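Local coordinates for lipoprotein NlpE (Escherichia coli, PDB 2Z4I) that takes part in copper homeostasis, activates the Cpx signalling pathway from the outer membrane, and is required for stationary-phase cells to attach efficiently to hydrophobic surfaces, at residues V178-L184 / K195-T201; T128-M132 / F142-A146; M21-G27 / T39-L43; M132-M136 / L159-Y163. The protein carries 1 engineered substitution. One frame throughout, in Å; residues are numbered along the deposited sequence.

Interaction 1 (V178-L184 / K195-T201)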
loop_
_atom_site.group_PDB
_atom_site.type_symbol
_atom_site.label_atom_id
_atom_site.label_comp_id
_atom_site.label_asym_id
_atom_site.label_seq_id
_atom_site.Cartn_x
_atom_site.Cartn_y
_atom_site.Cartn_z
ATOM N N VAL A 178 16.905 -19.115 5.977
ATOM C CA VAL A 178 17.364 -17.829 6.468
ATOM C C VAL A 178 16.451 -16.714 6.020
ATOM O O VAL A 178 15.719 -16.865 5.037
ATOM C CB VAL A 178 18.790 -17.528 5.947
ATOM C CG1 VAL A 178 18.757 -17.362 4.445
ATOM C CG2 VAL A 178 19.346 -16.281 6.609
ATOM N N GLU A 179 16.484 -15.603 6.751
ATOM C CA GLU A 179 15.703 -14.435 6.385
ATOM C C GLU A 179 16.641 -13.595 5.544
ATOM O O GLU A 179 17.835 -13.555 5.814
ATOM C CB GLU A 179 15.280 -13.646 7.618
ATOM C CG GLU A 179 14.001 -14.153 8.242
ATOM C CD GLU A 179 13.544 -13.289 9.398
ATOM O OE1 GLU A 179 13.446 -12.050 9.226
ATOM O OE2 GLU A 179 13.277 -13.852 10.481
ATOM N N GLY A 180 16.117 -12.944 4.519
ATOM C CA GLY A 180 16.972 -12.127 3.686
ATOM C C GLY A 180 16.215 -11.351 2.637
ATOM O O GLY A 180 15.024 -11.570 2.437
ATOM N N HIS A 181 16.902 -10.430 1.975
ATOM C CA HIS A 181 16.290 -9.624 0.926
ATOM C C HIS A 181 17.268 -9.525 -0.231
ATOM O O HIS A 181 18.456 -9.796 -0.069
ATOM C CB HIS A 181 15.971 -8.221 1.446
ATOM C CG HIS A 181 17.147 -7.524 2.054
ATOM N ND1 HIS A 181 17.625 -7.831 3.309
ATOM C CD2 HIS A 181 17.961 -6.559 1.566
ATOM C CE1 HIS A 181 18.685 -7.085 3.569
ATOM N NE2 HIS A 181 18.909 -6.304 2.528
ATOM N N PHE A 182 16.778 -9.153 -1.405
ATOM C CA PHE A 182 17.666 -9.029 -2.546
ATOM C C PHE A 182 18.229 -7.632 -2.648
ATOM O O PHE A 182 17.533 -6.651 -2.387
ATOM C CB PHE A 182 16.939 -9.368 -3.836
ATOM C CG PHE A 182 16.542 -10.798 -3.931
ATOM C CD1 PHE A 182 15.313 -11.222 -3.448
ATOM C CD2 PHE A 182 17.418 -11.734 -4.465
ATOM C CE1 PHE A 182 14.964 -12.556 -3.492
ATOM C CE2 PHE A 182 17.079 -13.072 -4.514
ATOM C CZ PHE A 182 15.849 -13.488 -4.025
ATOM N N THR A 183 19.496 -7.538 -3.023
ATOM C CA THR A 183 20.116 -6.240 -3.165
ATOM C C THR A 183 20.996 -6.259 -4.388
ATOM O O THR A 183 21.285 -7.323 -4.923
ATOM C CB THR A 183 20.962 -5.913 -1.960
ATOM O OG1 THR A 183 21.433 -4.570 -2.069
ATOM C CG2 THR A 183 22.147 -6.839 -1.883
ATOM N N LEU A 184 21.416 -5.085 -4.836
ATOM C CA LEU A 184 22.285 -4.981 -6.000
ATOM C C LEU A 184 23.721 -4.886 -5.541
ATOM O O LEU A 184 24.041 -4.122 -4.637
ATOM C CB LEU A 184 21.948 -3.742 -6.831
ATOM C CG LEU A 184 20.617 -3.764 -7.581
ATOM C CD1 LEU A 184 20.352 -2.411 -8.196
ATOM C CD2 LEU A 184 20.648 -4.838 -8.643
ATOM N N LYS A 195 21.783 -8.671 -8.977
ATOM C CA LYS A 195 20.959 -9.138 -7.866
ATOM C C LYS A 195 21.760 -10.113 -7.002
ATOM O O LYS A 195 22.510 -10.932 -7.522
ATOM C CB LYS A 195 19.717 -9.834 -8.429
ATOM C CG LYS A 195 18.541 -9.940 -7.490
ATOM C CD LYS A 195 17.404 -10.734 -8.139
ATOM C CE LYS A 195 17.768 -12.209 -8.316
ATOM N NZ LYS A 195 16.619 -13.049 -8.785
ATOM N N VAL A 196 21.598 -10.021 -5.687
ATOM C CA VAL A 196 22.310 -10.894 -4.768
ATOM C C VAL A 196 21.507 -10.995 -3.483
ATOM O O VAL A 196 20.886 -10.015 -3.064
ATOM C CB VAL A 196 23.704 -10.329 -4.425
ATOM C CG1 VAL A 196 23.570 -8.937 -3.836
ATOM C CG2 VAL A 196 24.390 -11.216 -3.417
ATOM N N LEU A 197 21.529 -12.164 -2.849
ATOM C CA LEU A 197 20.778 -12.354 -1.614
ATOM C C LEU A 197 21.580 -11.940 -0.401
ATOM O O LEU A 197 22.653 -12.491 -0.138
ATOM C CB LEU A 197 20.360 -13.812 -1.434
ATOM C CG LEU A 197 19.446 -14.019 -0.222
ATOM C CD1 LEU A 197 18.105 -13.382 -0.540
ATOM C CD2 LEU A 197 19.245 -15.492 0.085
ATOM N N ALA A 198 21.048 -10.976 0.345
ATOM C CA ALA A 198 21.707 -10.485 1.548
ATOM C C ALA A 198 20.964 -11.034 2.758
ATOM O O ALA A 198 19.765 -10.804 2.917
ATOM C CB ALA A 198 21.688 -8.961 1.566
ATOM N N PRO A 199 21.658 -11.785 3.623
ATOM C CA PRO A 199 20.985 -12.337 4.808
ATOM C C PRO A 199 20.576 -11.263 5.816
ATOM O O PRO A 199 21.176 -10.200 5.860
ATOM C CB PRO A 199 22.025 -13.301 5.370
ATOM C CG PRO A 199 23.352 -12.666 4.934
ATOM C CD PRO A 199 23.044 -12.275 3.510
ATOM N N ASP A 200 19.541 -11.535 6.611
ATOM C CA ASP A 200 19.070 -10.593 7.629
ATOM C C ASP A 200 19.100 -11.237 9.005
ATOM O O ASP A 200 18.833 -10.569 10.010
ATOM C CB ASP A 200 17.636 -10.143 7.374
ATOM C CG ASP A 200 17.508 -9.162 6.226
ATOM O OD1 ASP A 200 17.279 -9.617 5.079
ATOM O OD2 ASP A 200 17.620 -7.935 6.468
ATOM N N THR A 201 19.400 -12.534 9.051
ATOM C CA THR A 201 19.465 -13.265 10.319
ATOM C C THR A 201 20.472 -14.407 10.209
ATOM O O THR A 201 20.857 -14.800 9.101
ATOM C CB THR A 201 18.106 -13.921 10.692
ATOM O OG1 THR A 201 17.934 -15.137 9.944
ATOM C CG2 THR A 201 16.956 -12.988 10.394
#

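Interaction 2 (T128-M132 / F142-A146)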
loop_
_atom_site.group_PDB
_atom_site.type_symbol
_atom_site.label_atom_id
_atom_site.label_comp_id
_atom_site.label_asym_id
_atom_site.label_seq_id
_atom_site.Cartn_x
_atom_site.Cartn_y
_atom_site.Cartn_z
ATOM N N THR A 128 11.442 -14.898 4.362
ATOM C CA THR A 128 12.104 -16.154 4.684
ATOM C C THR A 128 12.353 -16.996 3.466
ATOM O O THR A 128 11.509 -17.075 2.576
ATOM C CB THR A 128 11.307 -16.969 5.688
ATOM O OG1 THR A 128 11.177 -16.219 6.901
ATOM C CG2 THR A 128 12.011 -18.275 5.974
ATOM N N LEU A 129 13.524 -17.623 3.420
ATOM C CA LEU A 129 13.860 -18.455 2.281
ATOM C C LEU A 129 14.374 -19.828 2.680
ATOM O O LEU A 129 15.064 -19.990 3.685
ATOM C CB LEU A 129 14.889 -17.755 1.389
ATOM C CG LEU A 129 14.496 -16.395 0.814
ATOM C CD1 LEU A 129 14.892 -15.337 1.782
ATOM C CD2 LEU A 129 15.191 -16.150 -0.503
ATOM N N ARG A 130 14.023 -20.816 1.874
ATOM C CA ARG A 130 14.434 -22.183 2.105
ATOM C C ARG A 130 15.229 -22.555 0.867
ATOM O O ARG A 130 14.707 -22.481 -0.243
ATOM C CB ARG A 130 13.197 -23.075 2.209
ATOM C CG ARG A 130 13.132 -23.931 3.455
ATOM C CD ARG A 130 12.892 -23.104 4.717
ATOM N NE ARG A 130 11.499 -22.680 4.835
ATOM C CZ ARG A 130 10.935 -22.233 5.958
ATOM N NH1 ARG A 130 11.647 -22.144 7.083
ATOM N NH2 ARG A 130 9.649 -21.890 5.956
ATOM N N GLY A 131 16.491 -22.931 1.027
ATOM C CA GLY A 131 17.252 -23.296 -0.151
ATOM C C GLY A 131 18.467 -24.133 0.165
ATOM O O GLY A 131 18.791 -24.341 1.340
HETATM N N MSE A 132 19.129 -24.627 -0.880
HETATM C CA MSE A 132 20.332 -25.418 -0.700
HETATM C C MSE A 132 21.511 -24.456 -0.782
HETATM O O MSE A 132 21.837 -23.958 -1.856
HETATM C CB MSE A 132 20.446 -26.489 -1.791
HETATM C CG MSE A 132 19.343 -27.564 -1.786
HETATM SE SE MSE A 132 19.041 -28.499 -0.093
HETATM C CE MSE A 132 20.812 -29.167 0.253
ATOM N N PHE A 142 22.898 -20.030 -3.415
ATOM C CA PHE A 142 21.727 -20.520 -2.701
ATOM C C PHE A 142 20.697 -20.938 -3.729
ATOM O O PHE A 142 20.102 -20.094 -4.407
ATOM C CB PHE A 142 21.184 -19.389 -1.817
ATOM C CG PHE A 142 19.940 -19.730 -1.031
ATOM C CD1 PHE A 142 18.685 -19.623 -1.606
ATOM C CD2 PHE A 142 20.024 -20.049 0.317
ATOM C CE1 PHE A 142 17.526 -19.814 -0.851
ATOM C CE2 PHE A 142 18.870 -20.245 1.083
ATOM C CZ PHE A 142 17.619 -20.124 0.499
ATOM N N THR A 143 20.524 -22.246 -3.884
ATOM C CA THR A 143 19.525 -22.745 -4.818
ATOM C C THR A 143 18.227 -22.790 -4.014
ATOM O O THR A 143 18.093 -23.561 -3.060
ATOM C CB THR A 143 19.888 -24.133 -5.341
ATOM O OG1 THR A 143 21.117 -24.053 -6.078
ATOM C CG2 THR A 143 18.786 -24.645 -6.255
ATOM N N ASP A 144 17.293 -21.926 -4.394
ATOM C CA ASP A 144 16.028 -21.788 -3.694
ATOM C C ASP A 144 15.030 -22.907 -3.924
ATOM O O ASP A 144 14.600 -23.147 -5.049
ATOM C CB ASP A 144 15.414 -20.437 -4.053
ATOM C CG ASP A 144 14.021 -20.271 -3.508
ATOM O OD1 ASP A 144 13.066 -20.607 -4.240
ATOM O OD2 ASP A 144 13.881 -19.819 -2.351
ATOM N N CYS A 145 14.659 -23.583 -2.839
ATOM C CA CYS A 145 13.714 -24.692 -2.901
ATOM C C CYS A 145 12.449 -24.313 -3.656
ATOM O O CYS A 145 11.983 -25.058 -4.514
ATOM C CB CYS A 145 13.315 -25.161 -1.494
ATOM S SG CYS A 145 14.558 -26.089 -0.514
ATOM N N ALA A 146 11.904 -23.145 -3.341
ATOM C CA ALA A 146 10.670 -22.677 -3.961
ATOM C C ALA A 146 10.668 -22.481 -5.469
ATOM O O ALA A 146 9.760 -22.948 -6.136
ATOM C CB ALA A 146 10.220 -21.394 -3.286
HETATM O O HOH W 1 23.077 -24.199 -4.325
#

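Interaction 3 (M21-G27 / T39-L43)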
loop_
_atom_site.group_PDB
_atom_site.type_symbol
_atom_site.label_atom_id
_atom_site.label_comp_id
_atom_site.label_asym_id
_atom_site.label_seq_id
_atom_site.Cartn_x
_atom_site.Cartn_y
_atom_site.Cartn_z
HETATM N N MSE A 21 -26.796 17.134 15.692
HETATM C CA MSE A 21 -25.992 16.805 14.512
HETATM C C MSE A 21 -24.862 17.830 14.360
HETATM O O MSE A 21 -25.030 19.000 14.711
HETATM C CB MSE A 21 -26.890 16.824 13.259
HETATM C CG MSE A 21 -26.185 16.590 11.919
HETATM SE SE MSE A 21 -27.328 16.904 10.357
HETATM C CE MSE A 21 -27.278 18.835 10.391
ATOM N N PRO A 22 -23.693 17.401 13.848
ATOM C CA PRO A 22 -22.553 18.307 13.657
ATOM C C PRO A 22 -22.874 19.339 12.587
ATOM O O PRO A 22 -23.848 19.186 11.856
ATOM C CB PRO A 22 -21.431 17.366 13.236
ATOM C CG PRO A 22 -22.164 16.280 12.530
ATOM C CD PRO A 22 -23.347 16.035 13.422
ATOM N N GLN A 23 -22.066 20.384 12.480
ATOM C CA GLN A 23 -22.358 21.395 11.483
ATOM C C GLN A 23 -21.227 21.734 10.509
ATOM O O GLN A 23 -21.326 22.695 9.739
ATOM C CB GLN A 23 -22.874 22.664 12.171
ATOM C CG GLN A 23 -21.853 23.466 12.958
ATOM C CD GLN A 23 -22.459 24.744 13.533
ATOM O OE1 GLN A 23 -21.745 25.636 13.993
ATOM N NE2 GLN A 23 -23.787 24.831 13.511
ATOM N N SER A 24 -20.166 20.935 10.515
ATOM C CA SER A 24 -19.053 21.176 9.610
ATOM C C SER A 24 -18.457 19.851 9.122
ATOM O O SER A 24 -18.091 18.999 9.927
ATOM C CB SER A 24 -17.999 22.020 10.321
ATOM O OG SER A 24 -16.958 22.368 9.431
ATOM N N TRP A 25 -18.360 19.680 7.804
ATOM C CA TRP A 25 -17.837 18.439 7.229
ATOM C C TRP A 25 -16.704 18.640 6.238
ATOM O O TRP A 25 -16.759 19.526 5.395
ATOM C CB TRP A 25 -18.959 17.670 6.522
ATOM C CG TRP A 25 -19.903 16.948 7.443
ATOM C CD1 TRP A 25 -19.742 15.699 7.987
ATOM C CD2 TRP A 25 -21.133 17.446 7.954
ATOM N NE1 TRP A 25 -20.802 15.395 8.810
ATOM C CE2 TRP A 25 -21.670 16.452 8.807
ATOM C CE3 TRP A 25 -21.837 18.636 7.777
ATOM C CZ2 TRP A 25 -22.875 16.617 9.478
ATOM C CZ3 TRP A 25 -23.035 18.803 8.445
ATOM C CH2 TRP A 25 -23.546 17.795 9.288
ATOM N N ARG A 26 -15.682 17.797 6.327
ATOM C CA ARG A 26 -14.550 17.880 5.411
ATOM C C ARG A 26 -14.309 16.521 4.801
ATOM O O ARG A 26 -14.744 15.511 5.344
ATOM C CB ARG A 26 -13.253 18.291 6.125
ATOM C CG ARG A 26 -13.340 19.449 7.088
ATOM C CD ARG A 26 -14.080 20.624 6.517
ATOM N NE ARG A 26 -14.235 21.616 7.564
ATOM C CZ ARG A 26 -13.341 22.559 7.818
ATOM N NH1 ARG A 26 -12.241 22.637 7.069
ATOM N NH2 ARG A 26 -13.528 23.394 8.840
ATOM N N GLY A 27 -13.579 16.511 3.690
ATOM C CA GLY A 27 -13.255 15.276 3.004
ATOM C C GLY A 27 -12.747 15.566 1.606
ATOM O O GLY A 27 -13.008 16.641 1.054
ATOM N N THR A 39 -13.190 19.127 -0.278
ATOM C CA THR A 39 -14.548 19.589 -0.028
ATOM C C THR A 39 -14.811 19.945 1.422
ATOM O O THR A 39 -14.338 19.276 2.337
ATOM C CB THR A 39 -15.525 18.496 -0.463
ATOM O OG1 THR A 39 -15.311 18.222 -1.853
ATOM C CG2 THR A 39 -16.966 18.913 -0.236
ATOM N N SER A 40 -15.559 21.012 1.650
ATOM C CA SER A 40 -15.885 21.380 3.020
ATOM C C SER A 40 -17.252 22.010 2.988
ATOM O O SER A 40 -17.488 22.947 2.220
ATOM C CB SER A 40 -14.856 22.352 3.601
ATOM O OG SER A 40 -14.724 23.490 2.780
ATOM N N LEU A 41 -18.151 21.461 3.804
ATOM C CA LEU A 41 -19.528 21.926 3.899
ATOM C C LEU A 41 -19.746 22.494 5.282
ATOM O O LEU A 41 -19.351 21.884 6.279
ATOM C CB LEU A 41 -20.494 20.768 3.648
ATOM C CG LEU A 41 -21.974 20.973 3.981
ATOM C CD1 LEU A 41 -22.541 22.149 3.212
ATOM C CD2 LEU A 41 -22.739 19.707 3.633
ATOM N N PHE A 42 -20.374 23.669 5.332
ATOM C CA PHE A 42 -20.633 24.357 6.587
ATOM C C PHE A 42 -22.112 24.618 6.774
ATOM O O PHE A 42 -22.735 25.354 5.994
ATOM C CB PHE A 42 -19.885 25.680 6.604
ATOM C CG PHE A 42 -18.401 25.531 6.557
ATOM C CD1 PHE A 42 -17.650 25.563 7.720
ATOM C CD2 PHE A 42 -17.750 25.338 5.353
ATOM C CE1 PHE A 42 -16.268 25.405 7.683
ATOM C CE2 PHE A 42 -16.372 25.176 5.312
ATOM C CZ PHE A 42 -15.634 25.211 6.483
ATOM N N LEU A 43 -22.676 24.019 7.815
ATOM C CA LEU A 43 -24.091 24.201 8.090
ATOM C C LEU A 43 -24.249 25.245 9.168
ATOM O O LEU A 43 -23.834 25.046 10.304
ATOM C CB LEU A 43 -24.729 22.875 8.509
ATOM C CG LEU A 43 -24.786 21.852 7.364
ATOM C CD1 LEU A 43 -25.484 20.593 7.819
ATOM C CD2 LEU A 43 -25.521 22.457 6.191
#

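Interaction 4 (M132-M136 / L159-Y163)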
loop_
_atom_site.group_PDB
_atom_site.type_symbol
_atom_site.label_atom_id
_atom_site.label_comp_id
_atom_site.label_asym_id
_atom_site.label_seq_id
_atom_site.Cartn_x
_atom_site.Cartn_y
_atom_site.Cartn_z
HETATM N N MSE A 132 19.129 -24.627 -0.880
HETATM C CA MSE A 132 20.332 -25.418 -0.700
HETATM C C MSE A 132 21.511 -24.456 -0.782
HETATM O O MSE A 132 21.837 -23.958 -1.856
HETATM C CB MSE A 132 20.446 -26.489 -1.791
HETATM C CG MSE A 132 19.343 -27.564 -1.786
HETATM SE SE MSE A 132 19.041 -28.499 -0.093
HETATM C CE MSE A 132 20.812 -29.167 0.253
ATOM N N TYR A 133 22.130 -24.179 0.360
ATOM C CA TYR A 133 23.267 -23.262 0.423
ATOM C C TYR A 133 24.558 -23.998 0.127
ATOM O O TYR A 133 24.745 -25.136 0.555
ATOM C CB TYR A 133 23.370 -22.637 1.814
ATOM C CG TYR A 133 24.497 -21.632 1.981
ATOM C CD1 TYR A 133 24.332 -20.301 1.600
ATOM C CD2 TYR A 133 25.722 -22.011 2.539
ATOM C CE1 TYR A 133 25.353 -19.372 1.774
ATOM C CE2 TYR A 133 26.753 -21.084 2.716
ATOM C CZ TYR A 133 26.559 -19.767 2.330
ATOM O OH TYR A 133 27.567 -18.839 2.501
ATOM N N PHE A 134 25.452 -23.335 -0.596
ATOM C CA PHE A 134 26.733 -23.922 -0.956
ATOM C C PHE A 134 27.807 -22.854 -1.043
ATOM O O PHE A 134 27.678 -21.887 -1.783
ATOM C CB PHE A 134 26.621 -24.647 -2.294
ATOM C CG PHE A 134 27.916 -25.210 -2.780
ATOM C CD1 PHE A 134 28.632 -24.573 -3.790
ATOM C CD2 PHE A 134 28.440 -26.369 -2.213
ATOM C CE1 PHE A 134 29.858 -25.085 -4.233
ATOM C CE2 PHE A 134 29.664 -26.890 -2.645
ATOM C CZ PHE A 134 30.376 -26.246 -3.658
ATOM N N TYR A 135 28.874 -23.034 -0.281
ATOM C CA TYR A 135 29.957 -22.073 -0.284
ATOM C C TYR A 135 31.272 -22.734 -0.667
ATOM O O TYR A 135 31.542 -23.875 -0.283
ATOM C CB TYR A 135 30.091 -21.440 1.094
ATOM C CG TYR A 135 31.241 -20.475 1.196
ATOM C CD1 TYR A 135 31.215 -19.263 0.514
ATOM C CD2 TYR A 135 32.363 -20.778 1.964
ATOM C CE1 TYR A 135 32.267 -18.382 0.595
ATOM C CE2 TYR A 135 33.425 -19.905 2.051
ATOM C CZ TYR A 135 33.371 -18.706 1.365
ATOM O OH TYR A 135 34.421 -17.818 1.453
HETATM N N MSE A 136 32.093 -22.011 -1.419
HETATM C CA MSE A 136 33.381 -22.535 -1.842
HETATM C C MSE A 136 34.200 -21.501 -2.587
HETATM O O MSE A 136 33.756 -20.970 -3.607
HETATM C CB MSE A 136 33.197 -23.747 -2.740
HETATM C CG MSE A 136 34.501 -24.243 -3.319
HETATM SE SE MSE A 136 34.262 -25.725 -4.518
HETATM C CE MSE A 136 33.583 -24.772 -6.073
ATOM N N LEU A 159 27.890 -17.076 8.550
ATOM C CA LEU A 159 27.068 -18.000 7.794
ATOM C C LEU A 159 27.965 -19.085 7.189
ATOM O O LEU A 159 27.724 -20.272 7.371
ATOM C CB LEU A 159 26.321 -17.254 6.697
ATOM C CG LEU A 159 25.172 -18.020 6.047
ATOM C CD1 LEU A 159 24.088 -18.281 7.075
ATOM C CD2 LEU A 159 24.606 -17.209 4.889
ATOM N N GLU A 160 29.020 -18.668 6.497
ATOM C CA GLU A 160 29.945 -19.600 5.862
ATOM C C GLU A 160 30.589 -20.551 6.857
ATOM O O GLU A 160 30.839 -21.718 6.541
ATOM C CB GLU A 160 31.022 -18.824 5.110
ATOM C CG GLU A 160 30.476 -18.029 3.936
ATOM C CD GLU A 160 31.133 -16.671 3.805
ATOM O OE1 GLU A 160 30.708 -15.888 2.934
ATOM O OE2 GLU A 160 32.072 -16.385 4.575
ATOM N N ARG A 161 30.874 -20.058 8.056
ATOM C CA ARG A 161 31.470 -20.910 9.075
ATOM C C ARG A 161 30.454 -22.019 9.368
ATOM O O ARG A 161 30.730 -23.207 9.181
ATOM C CB ARG A 161 31.740 -20.121 10.362
ATOM C CG ARG A 161 32.655 -18.900 10.226
ATOM C CD ARG A 161 33.266 -18.548 11.588
ATOM N NE ARG A 161 33.420 -17.110 11.841
ATOM C CZ ARG A 161 34.307 -16.311 11.246
ATOM N NH1 ARG A 161 35.148 -16.790 10.333
ATOM N NH2 ARG A 161 34.366 -15.025 11.588
ATOM N N SER A 162 29.272 -21.600 9.808
ATOM C CA SER A 162 28.175 -22.500 10.139
ATOM C C SER A 162 27.934 -23.532 9.051
ATOM O O SER A 162 27.785 -24.715 9.334
ATOM C CB SER A 162 26.905 -21.689 10.377
ATOM O OG SER A 162 27.128 -20.693 11.364
ATOM N N TYR A 163 27.891 -23.088 7.803
ATOM C CA TYR A 163 27.677 -24.016 6.698
ATOM C C TYR A 163 28.707 -25.135 6.767
ATOM O O TYR A 163 28.362 -26.314 6.813
ATOM C CB TYR A 163 27.798 -23.294 5.349
ATOM C CG TYR A 163 28.065 -24.208 4.166
ATOM C CD1 TYR A 163 27.219 -25.278 3.882
ATOM C CD2 TYR A 163 29.160 -23.995 3.326
ATOM C CE1 TYR A 163 27.452 -26.119 2.793
ATOM C CE2 TYR A 163 29.407 -24.829 2.229
ATOM C CZ TYR A 163 28.547 -25.896 1.967
ATOM O OH TYR A 163 28.781 -26.752 0.899
HETATM O O HOH W 2 27.527 -15.810 2.451
#

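Interaction 1 (V178-L184 / K195-T201)
Leu197 CD1 stands over the centre of one face of the Phe182 ring, 4.1 Å from its centroid, while Ala198 CB covers one face of the His181 imidazole nearer its rim. At the edge of that imidazole, near its plane, lies the carboxylate of Asp200. These rings sit on the two sides of an antiparallel beta hairpin that supplies the fourth and fifth strands of the C-terminal OB barrel: Phe182, Leu197 and Lys195 share one side, His181, Ala198, Thr183 and Val196 the other. Phe182 also meets Phe151 edge-to-face, and the buried Leu197 reaches Leu129 on the first strand, consistent with this side turning toward the barrel interior around Leu197. The aliphatic chain of Lys195 runs obliquely past the same phenyl ring, CG lying 3.7 Å from Phe182 CD2. The backbones are joined through the hydrogen-bonded pairs His181-Ala198 and Thr183-Val196; in the first, Ala198 N gives His181 O a nearly straight bond of 2.9 Å. Past Pro199 the chain is still held, because Asp200 N donates to Glu179 O at 2.8 Å from above the carbonyl plane. Asp200 CG lies anti to its own carbonyl carbon (chi1 -74°), which turns the carboxylate toward His181. Ring and carboxylate planes stand 46° apart, and His181 ND1 donates to Asp200 OD1, an oxygen modelled too close to a neighbour, which leaves the details of this bond doubtful.

Interaction 2 (T128-M132 / F142-A146)
The Phe142 ring turns one face to Gly131, with Gly131 CA 3.7 Å from the ring centroid and 29° off its normal. Phe142 CG is anti to the backbone N (chi1 179°), and this carries the ring back across the neighbouring strand instead of away from it. The absence of a side chain on Gly131 allows this close approach of ring to main chain. Farther out, Phe142 CZ meets Leu129 CB at 3.7 Å, an oblique contact, while Asp144 OD2 lies at the ring edge in its plane. Asp144 turns its other oxygen, OD1, to the backbone N of Thr147 just beyond the strand. On the sheet face opposite Asp144, Met132 (a selenomethionine) and Thr143 stand side by side at their CB atoms; the Met132 chain then bends away. Their backbones form a hydrogen-bonded pair: Met132 N donates to Thr143 O, and Thr143 N returns a bond to Met132 O at 3.0 Å, approaching from above the carbonyl plane. That same Met132 carbonyl accepts a hydrogen bond from a water at 2.8 Å, and the water is also bonded to Thr143 OG1, so it ties side chain to main chain across the strands. Beyond the strand end, Cys145 N donates to Arg130 O at 2.8 Å. Cys145 SG forms the disulfide with Cys211, while Arg130 sends its guanidinium away to Ser177. The whole is the hairpin of the first two strands of the OB barrel; its first strand falls in a region that could contain a copper-binding motif.

Interaction 3 (M21-G27 / T39-L43)
This is a largely surface-lying antiparallel pairing of the first two strands of the N-terminal beta-barrel, a domain of the calycin clan. Segment 24-27 runs almost exactly opposite to 39-43, at 174°, and strand 24-31 is an outermost strand of the seven-stranded sheet within this chain. Trp25 and Leu41 form a hydrogen-bonded pair in which each N-H lies in the plane of the carbonyl it reaches, both N-to-O distances, Trp25 N to Leu41 O and Leu41 N to Trp25 O, being 2.9 Å. Before the strand begins, Gln23 O accepts from Leu43 N at 2.7 Å, and at the other end Thr39 N donates to Gly27 O at 2.8 Å. On the inner side, Leu43 CG lies at the edge of the Trp25 indole, in its plane and 3.7 Å from Trp25 CZ3. CE of Met21, a poorly ordered selenomethionine, also reaches Leu43 CD1. Leu97 touches both Trp25 and Leu41, while Leu80 and Leu78 lie against Leu41 and Leu43. The outer side has a different character. Arg26 bends at chi2 (-47°), bringing CD to 3.5 Å from Ser40 CB and folding the guanidinium back along the sheet to Phe42. Phe42 CZ then lies 3.6 Å from Arg26 NH2, over one face of the guanidinium near its rim, with the two planes inclined by 51°. At the edge of the guanidinium, in its plane, Arg26 NE makes a weak bond to Ser24 OG. One face thus gathers leucine and indole toward the barrel interior, and the other combines hydroxyls, a guanidinium and a phenyl ring in a manner suited to a partly solvent-facing surface.

Interaction 4 (M132-M136 / L159-Y163)
Tyr133 turns its ring edge to the face of Tyr163, a T-shaped pair with centroids 5.2 Å apart and planes at 78°. Both CG atoms are anti to their backbone N (chi1 160° in Tyr163), so the strand residue reaches out to the helix and the helix residue reaches back across the strand. The Tyr163 ring extends under the main chain of Phe134 and Tyr135, where its CD2 touches Tyr135 CB at 3.5 Å. Its hydroxyl passes near the Phe134 ring and is bonded to Lys172 O, which fixes the far end. On its other flank Tyr133 receives Leu159, whose CD2 lies 3.9 Å from Tyr133 CE1. Glu160 CG, anti to its carbonyl carbon (chi1 -66°), comes to lie over the centre of one face of the Tyr135 ring, 3.6 Å from the centroid, and a bend at chi2 turns the carboxylate to stack nearly parallel to the same ring. Beside it, Glu160 CG also packs against Tyr133 OH. No direct hydrogen bond joins strand and helix; a water does so instead, accepting from Tyr133 OH at 3.0 Å and donating to Glu160 OE1 at 3.2 Å. OE1 also accepts from the backbone N of Asn156, so the carboxylate is held at the start of its own helix as well. Phe205 lies against Leu159 and Tyr163, and Leu176 against Tyr133, adding to the apolar surroundings. Strand and helix run at about a right angle, the helix 157-167 lying between the third and fourth strands in sequence and packing on the first: the placement characteristic of the helix that plugs one end of an OB barrel.

In the fold
Interactions 1, 2 and 4 belong to the C-terminal OB barrel, whereas interaction 3 lies in the N-terminal barrel, its centre about 50 Å or more from theirs. Strand 127-135 serves interactions 2 and 4, which share Met132, and it neighbours strand 174-185 of interaction 1; a probable backbone hydrogen bond from Leu129 N to Val178 O, at 2.8 Å, joins those two hairpins. Interaction 4 is the buried contact, made by aromatic packing and one bridging water. Interactions 1 and 2 are partly buried and combine strand hydrogen bonding with a covered aromatic ring. Interaction 3 lies at the surface, where the paired strands carry an apolar face and a mixed polar one.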